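Local coordinates for Glyco_hydro_cc domain-containing protein (Cryptococcus neoformans, PDB 6UBC) that binds oligosaccharides, probably of the beta-1,3-glucan type, as a subgroup VII member of glycoside hydrolase family 128, at residues A[219-224]-A[408-413]; A[387-392]-A[430-435]. All coordinates share one frame; numbering follows the deposited sequence.

Interaction 1: residues A[219-224]-A[408-413]; sequences IGWYYD and AYAYST
Trp-221 reaches past the intervening strand 204-207 to pack on Ala-408 and Ala-410 of strand 406-411, inside the (beta/alpha)8 barrel of this glycoside hydrolase family. Strands 221-223 and 408-411 are second neighbours, each pairing in parallel with 204-207; their axes come within 8.5 Å at their closest, inclined at 50°. No hydrogen bond joins them, and the indole packs on methyl groups and on the peptide of Tyr-409. CB of Trp-221 points toward 408-413. With CG set between the backbone N and the carbonyl carbon (chi1 64°), the indole carries on across the barrel interior. Trp-221 NE1 lies 3.5 Å from Ala-408 CB, while its N-H is spent on the carbonyl oxygen of Lys-203. Trp-221 CE2 is 3.8 Å from Ala-408 CB. Further out, Trp-221 CZ2 comes 3.4 Å from Tyr-409 O, and Trp-221 CH2 meets Ala-410 CB at 3.6 Å. Both methyls and the carbonyl oxygen approach the indole obliquely; Tyr-409 N lies at its edge, in the ring plane. Val-239 and Pro-199 also touch Trp-221. Tyr-223, whose OH bonds to Thr-369 O, adds a looser touch: its ring edge at CE1 stands 4.5 Å from Ala-410 CB.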
loop_
_atom_site.group_PDB
_atom_site.type_symbol
_atom_site.label_atom_id
_atom_site.label_comp_id
_atom_site.label_asym_id
_atom_site.label_seq_id
_atom_site.Cartn_x
_atom_site.Cartn_y
_atom_site.Cartn_z
ATOM N N ILE A 219 -9.672 8.187 8.811
ATOM C CA ILE A 219 -8.460 7.672 8.129
ATOM C C ILE A 219 -7.322 8.649 8.358
ATOM O O ILE A 219 -7.618 9.899 8.528
ATOM C CB ILE A 219 -8.727 7.512 6.632
ATOM C CG1 ILE A 219 -9.350 8.758 5.992
ATOM C CG2 ILE A 219 -9.544 6.275 6.392
ATOM C CD1 ILE A 219 -9.076 8.769 4.473
ATOM N N GLY A 220 -6.085 8.140 8.419
ATOM C CA GLY A 220 -4.895 8.982 8.562
ATOM C C GLY A 220 -4.304 9.467 7.249
ATOM O O GLY A 220 -3.530 10.455 7.269
ATOM N N TRP A 221 -4.625 8.789 6.137
ATOM C CA TRP A 221 -3.840 8.899 4.898
ATOM C C TRP A 221 -4.577 8.246 3.753
ATOM O O TRP A 221 -5.540 7.431 4.004
ATOM C CB TRP A 221 -2.470 8.258 5.072
ATOM C CG TRP A 221 -2.471 6.775 5.318
ATOM C CD1 TRP A 221 -2.886 6.147 6.468
ATOM C CD2 TRP A 221 -2.206 5.721 4.385
ATOM N NE1 TRP A 221 -2.830 4.789 6.342
ATOM C CE2 TRP A 221 -2.352 4.497 5.081
ATOM C CE3 TRP A 221 -1.804 5.686 3.050
ATOM C CZ2 TRP A 221 -2.147 3.267 4.467
ATOM C CZ3 TRP A 221 -1.537 4.463 2.473
ATOM C CH2 TRP A 221 -1.706 3.276 3.179
ATOM N N TYR A 222 -4.126 8.592 2.554
ATOM C CA TYR A 222 -4.723 8.071 1.325
ATOM C C TYR A 222 -3.768 8.223 0.163
ATOM O O TYR A 222 -2.881 9.067 0.139
ATOM C CB TYR A 222 -6.017 8.827 1.045
ATOM C CG TYR A 222 -5.876 10.333 0.993
ATOM C CD1 TYR A 222 -6.049 11.134 2.114
ATOM C CD2 TYR A 222 -5.640 10.958 -0.205
ATOM C CE1 TYR A 222 -5.923 12.509 2.025
ATOM C CE2 TYR A 222 -5.502 12.320 -0.325
ATOM C CZ TYR A 222 -5.641 13.118 0.809
ATOM O OH TYR A 222 -5.530 14.483 0.713
ATOM N N TYR A 223 -4.005 7.395 -0.841
ATOM C CA TYR A 223 -3.251 7.460 -2.116
ATOM C C TYR A 223 -4.115 6.834 -3.193
ATOM O O TYR A 223 -5.056 6.038 -2.842
ATOM C CB TYR A 223 -1.919 6.743 -1.972
ATOM C CG TYR A 223 -1.964 5.229 -2.086
ATOM C CD1 TYR A 223 -2.537 4.422 -1.097
ATOM C CD2 TYR A 223 -1.363 4.583 -3.148
ATOM C CE1 TYR A 223 -2.560 3.042 -1.209
ATOM C CE2 TYR A 223 -1.308 3.202 -3.225
ATOM C CZ TYR A 223 -1.940 2.419 -2.273
ATOM O OH TYR A 223 -1.923 1.039 -2.346
ATOM N N ASP A 224 -3.747 7.093 -4.447
ATOM C CA ASP A 224 -4.590 6.687 -5.601
ATOM C C ASP A 224 -3.722 6.171 -6.761
ATOM O O ASP A 224 -4.203 6.211 -7.910
ATOM C CB ASP A 224 -5.531 7.814 -6.005
ATOM C CG ASP A 224 -4.809 8.987 -6.651
ATOM O OD1 ASP A 224 -3.572 8.986 -6.683
ATOM O OD2 ASP A 224 -5.511 9.888 -7.123
ATOM N N ALA A 408 0.511 1.309 9.364
ATOM C CA ALA A 408 -0.584 1.825 8.519
ATOM C C ALA A 408 -1.119 0.665 7.665
ATOM O O ALA A 408 -0.317 -0.248 7.339
ATOM C CB ALA A 408 -0.077 2.994 7.664
ATOM N N TYR A 409 -2.382 0.760 7.246
ATOM C CA TYR A 409 -2.982 -0.211 6.309
ATOM C C TYR A 409 -4.076 0.495 5.517
ATOM O O TYR A 409 -4.696 1.518 5.949
ATOM C CB TYR A 409 -3.518 -1.404 7.096
ATOM C CG TYR A 409 -4.548 -1.005 8.124
ATOM C CD1 TYR A 409 -5.899 -0.888 7.795
ATOM C CD2 TYR A 409 -4.210 -0.760 9.448
ATOM C CE1 TYR A 409 -6.859 -0.512 8.717
ATOM C CE2 TYR A 409 -5.168 -0.398 10.390
ATOM C CZ TYR A 409 -6.508 -0.265 10.023
ATOM O OH TYR A 409 -7.484 0.060 10.922
ATOM N N ALA A 410 -4.305 -0.061 4.328
ATOM C CA ALA A 410 -5.329 0.441 3.384
ATOM C C ALA A 410 -6.044 -0.709 2.698
ATOM O O ALA A 410 -5.408 -1.575 2.025
ATOM C CB ALA A 410 -4.680 1.358 2.371
ATOM N N TYR A 411 -7.365 -0.598 2.720
ATOM C CA TYR A 411 -8.278 -1.416 1.905
ATOM C C TYR A 411 -7.946 -1.289 0.420
ATOM O O TYR A 411 -7.863 -0.160 -0.129
ATOM C CB TYR A 411 -9.678 -0.980 2.242
ATOM C CG TYR A 411 -10.794 -1.865 1.768
ATOM C CD1 TYR A 411 -11.179 -1.881 0.425
ATOM C CD2 TYR A 411 -11.462 -2.683 2.637
ATOM C CE1 TYR A 411 -12.250 -2.646 0.009
ATOM C CE2 TYR A 411 -12.546 -3.440 2.243
ATOM C CZ TYR A 411 -12.919 -3.456 0.918
ATOM O OH TYR A 411 -13.992 -4.198 0.534
ATOM N N SER A 412 -7.787 -2.424 -0.277
ATOM C CA SER A 412 -7.450 -2.396 -1.711
ATOM C C SER A 412 -8.699 -2.063 -2.504
ATOM O O SER A 412 -9.697 -2.788 -2.330
ATOM C CB SER A 412 -6.882 -3.701 -2.150
ATOM O OG SER A 412 -6.583 -3.620 -3.523
ATOM N N THR A 413 -8.649 -1.087 -3.445
ATOM C CA THR A 413 -9.740 -0.903 -4.441
ATOM C C THR A 413 -9.172 -1.196 -5.842
ATOM O O THR A 413 -9.628 -0.649 -6.814
ATOM C CB THR A 413 -10.366 0.499 -4.295
ATOM O OG1 THR A 413 -9.383 1.481 -4.634
ATOM C CG2 THR A 413 -10.976 0.722 -2.924
#

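Interaction 2: residues A[387-392]-A[430-435]; sequences SEINTF and TESGQT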
loop_
_atom_site.group_PDB
_atom_site.type_symbol
_atom_site.label_atom_id
_atom_site.label_comp_id
_atom_site.label_asym_id
_atom_site.label_seq_id
_atom_site.Cartn_x
_atom_site.Cartn_y
_atom_site.Cartn_z
ATOM N N SER A 387 -20.489 -12.697 3.607
ATOM C CA SER A 387 -20.385 -13.012 5.046
ATOM C C SER A 387 -18.915 -13.285 5.411
ATOM O O SER A 387 -18.325 -12.683 6.356
ATOM C CB SER A 387 -21.262 -14.184 5.328
ATOM O OG SER A 387 -21.210 -14.339 6.706
ATOM N N GLU A 388 -18.236 -14.079 4.594
ATOM C CA GLU A 388 -16.799 -14.351 4.836
ATOM C C GLU A 388 -16.015 -13.056 4.666
ATOM O O GLU A 388 -15.053 -12.859 5.449
ATOM C CB GLU A 388 -16.327 -15.385 3.793
ATOM C CG GLU A 388 -14.849 -15.738 3.819
ATOM C CD GLU A 388 -14.331 -16.571 2.622
ATOM O OE1 GLU A 388 -15.114 -16.753 1.642
ATOM O OE2 GLU A 388 -13.140 -17.043 2.651
ATOM N N ILE A 389 -16.343 -12.226 3.652
ATOM C CA ILE A 389 -15.666 -10.912 3.450
ATOM C C ILE A 389 -15.792 -10.039 4.683
ATOM O O ILE A 389 -14.802 -9.461 5.070
ATOM C CB ILE A 389 -16.182 -10.209 2.178
ATOM C CG1 ILE A 389 -15.570 -10.914 0.963
ATOM C CG2 ILE A 389 -15.916 -8.729 2.170
ATOM C CD1 ILE A 389 -16.275 -10.650 -0.362
ATOM N N ASN A 390 -16.993 -9.910 5.217
ATOM C CA ASN A 390 -17.239 -9.064 6.408
ATOM C C ASN A 390 -16.357 -9.543 7.571
ATOM O O ASN A 390 -15.744 -8.708 8.245
ATOM C CB ASN A 390 -18.703 -9.048 6.814
ATOM C CG ASN A 390 -19.592 -8.338 5.838
ATOM O OD1 ASN A 390 -19.146 -7.484 5.048
ATOM N ND2 ASN A 390 -20.851 -8.703 5.870
ATOM N N THR A 391 -16.324 -10.852 7.812
ATOM C CA THR A 391 -15.526 -11.452 8.909
ATOM C C THR A 391 -14.042 -11.137 8.726
ATOM O O THR A 391 -13.358 -10.696 9.700
ATOM C CB THR A 391 -15.746 -12.952 9.032
ATOM O OG1 THR A 391 -17.144 -13.150 9.243
ATOM C CG2 THR A 391 -14.889 -13.511 10.130
ATOM N N PHE A 392 -13.592 -11.269 7.495
ATOM C CA PHE A 392 -12.202 -10.962 7.111
ATOM C C PHE A 392 -11.887 -9.506 7.407
ATOM O O PHE A 392 -10.826 -9.268 7.972
ATOM C CB PHE A 392 -11.954 -11.318 5.650
ATOM C CG PHE A 392 -10.540 -11.086 5.231
ATOM C CD1 PHE A 392 -9.596 -12.069 5.431
ATOM C CD2 PHE A 392 -10.187 -9.922 4.543
ATOM C CE1 PHE A 392 -8.308 -11.906 4.949
ATOM C CE2 PHE A 392 -8.906 -9.745 4.080
ATOM C CZ PHE A 392 -7.946 -10.719 4.336
ATOM N N THR A 430 -20.742 0.394 -0.507
ATOM C CA THR A 430 -21.248 -0.971 -0.543
ATOM C C THR A 430 -21.259 -1.549 0.856
ATOM O O THR A 430 -20.657 -0.961 1.786
ATOM C CB THR A 430 -20.396 -1.866 -1.447
ATOM O OG1 THR A 430 -19.124 -1.996 -0.801
ATOM C CG2 THR A 430 -20.282 -1.288 -2.847
ATOM N N GLU A 431 -21.832 -2.727 1.019
ATOM C CA GLU A 431 -21.773 -3.423 2.322
ATOM C C GLU A 431 -20.281 -3.584 2.729
ATOM O O GLU A 431 -19.907 -3.413 3.938
ATOM C CB GLU A 431 -22.470 -4.775 2.197
ATOM C CG GLU A 431 -22.371 -5.564 3.494
ATOM C CD GLU A 431 -23.293 -6.752 3.576
ATOM O OE1 GLU A 431 -24.104 -6.971 2.656
ATOM O OE2 GLU A 431 -23.199 -7.482 4.553
ATOM N N SER A 432 -19.428 -4.058 1.824
ATOM C CA SER A 432 -18.001 -4.237 2.179
ATOM C C SER A 432 -17.398 -2.904 2.594
ATOM O O SER A 432 -16.656 -2.886 3.613
ATOM C CB SER A 432 -17.171 -4.889 1.089
ATOM O OG SER A 432 -17.634 -6.203 0.850
ATOM N N GLY A 433 -17.641 -1.837 1.840
ATOM C CA GLY A 433 -17.174 -0.479 2.190
ATOM C C GLY A 433 -17.617 -0.074 3.596
ATOM O O GLY A 433 -16.791 0.486 4.414
ATOM N N GLN A 434 -18.888 -0.324 3.898
ATOM C CA GLN A 434 -19.463 -0.016 5.235
ATOM C C GLN A 434 -18.826 -0.875 6.321
ATOM O O GLN A 434 -18.638 -0.358 7.410
ATOM C CB GLN A 434 -20.968 -0.264 5.181
ATOM C CG GLN A 434 -21.657 0.693 4.259
ATOM C CD GLN A 434 -23.142 0.409 4.166
ATOM O OE1 GLN A 434 -23.793 0.074 5.175
ATOM N NE2 GLN A 434 -23.672 0.657 2.962
ATOM N N THR A 435 -18.509 -2.142 6.051
ATOM C CA THR A 435 -17.891 -3.003 7.081
ATOM C C THR A 435 -16.510 -2.394 7.385
ATOM O O THR A 435 -16.135 -2.308 8.556
ATOM C CB THR A 435 -17.699 -4.457 6.642
ATOM O OG1 THR A 435 -19.002 -5.000 6.395
ATOM C CG2 THR A 435 -16.986 -5.266 7.701
#
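Ile-389 and Asn-390 carry the contact from the side of helix 386-402. On Ile-389, the gamma methyl CG2 comes to 3.3 Å from Ser-432 OG, a hydroxyl whose polar needs are met elsewhere, by Glu-420 O and Gln-386 NE2; the Ile-389 side chain also touches Cys-383, Glu-420 and Trp-421. Next comes Asn-390, whose amide spans the gap between the helices. Its CG lies beside the backbone N and anti to the carbonyl carbon (chi1 -69°), which carries the amide across to the second helix. Helices 386-402 and 431-441 are neighbours in the outer layer of the (beta/alpha)8 barrel; their segments 387-392 and 431-435 run nearly parallel, 20° apart, with axes 9.6 Å from each other at the closest. The amide parts its two ends between residues one turn apart. Asn-390 ND2 donates to Glu-431 OE2 (3.0 Å, 160° at the hydrogen); the acceptor lies near the amide plane, but the carboxylate is met on its anti side and well out of its own plane. Asn-390 OD1 lies 2.8 Å from Thr-435 OG1 and also accepts from Gln-386 NE2. Thr-435 CG2 lies alongside the backbone of Asn-390, 3.7 Å from Asn-390 O. Thr-430 is the N-cap of helix 431-441, and its OG1 accepts a nearly straight bond of 3.0 Å from Gly-433 N.

How the interactions relate
Interaction 1 lies in the buried core of the barrel, interaction 2, its centre about 16 Å from that of interaction 1, among its outer helices, partly open to solvent. The chemistry follows the place: aromatic ring against alanine methyls inside, without a hydrogen bond between the segments, and an amide gripping a carboxylate and facing a threonine hydroxyl outside. The segments alternate along the chain, and helix 386-402 leads into strand 406-411, so one half of each contact belongs to consecutive elements. They also meet in space: Tyr-411 OH, which bonds to Trp-421 O, packs 3.3 Å from Ser-432 CB. Tyr-409, on the helix side of its strand, also touches Tyr-436 and Ile-440 of helix 431-441.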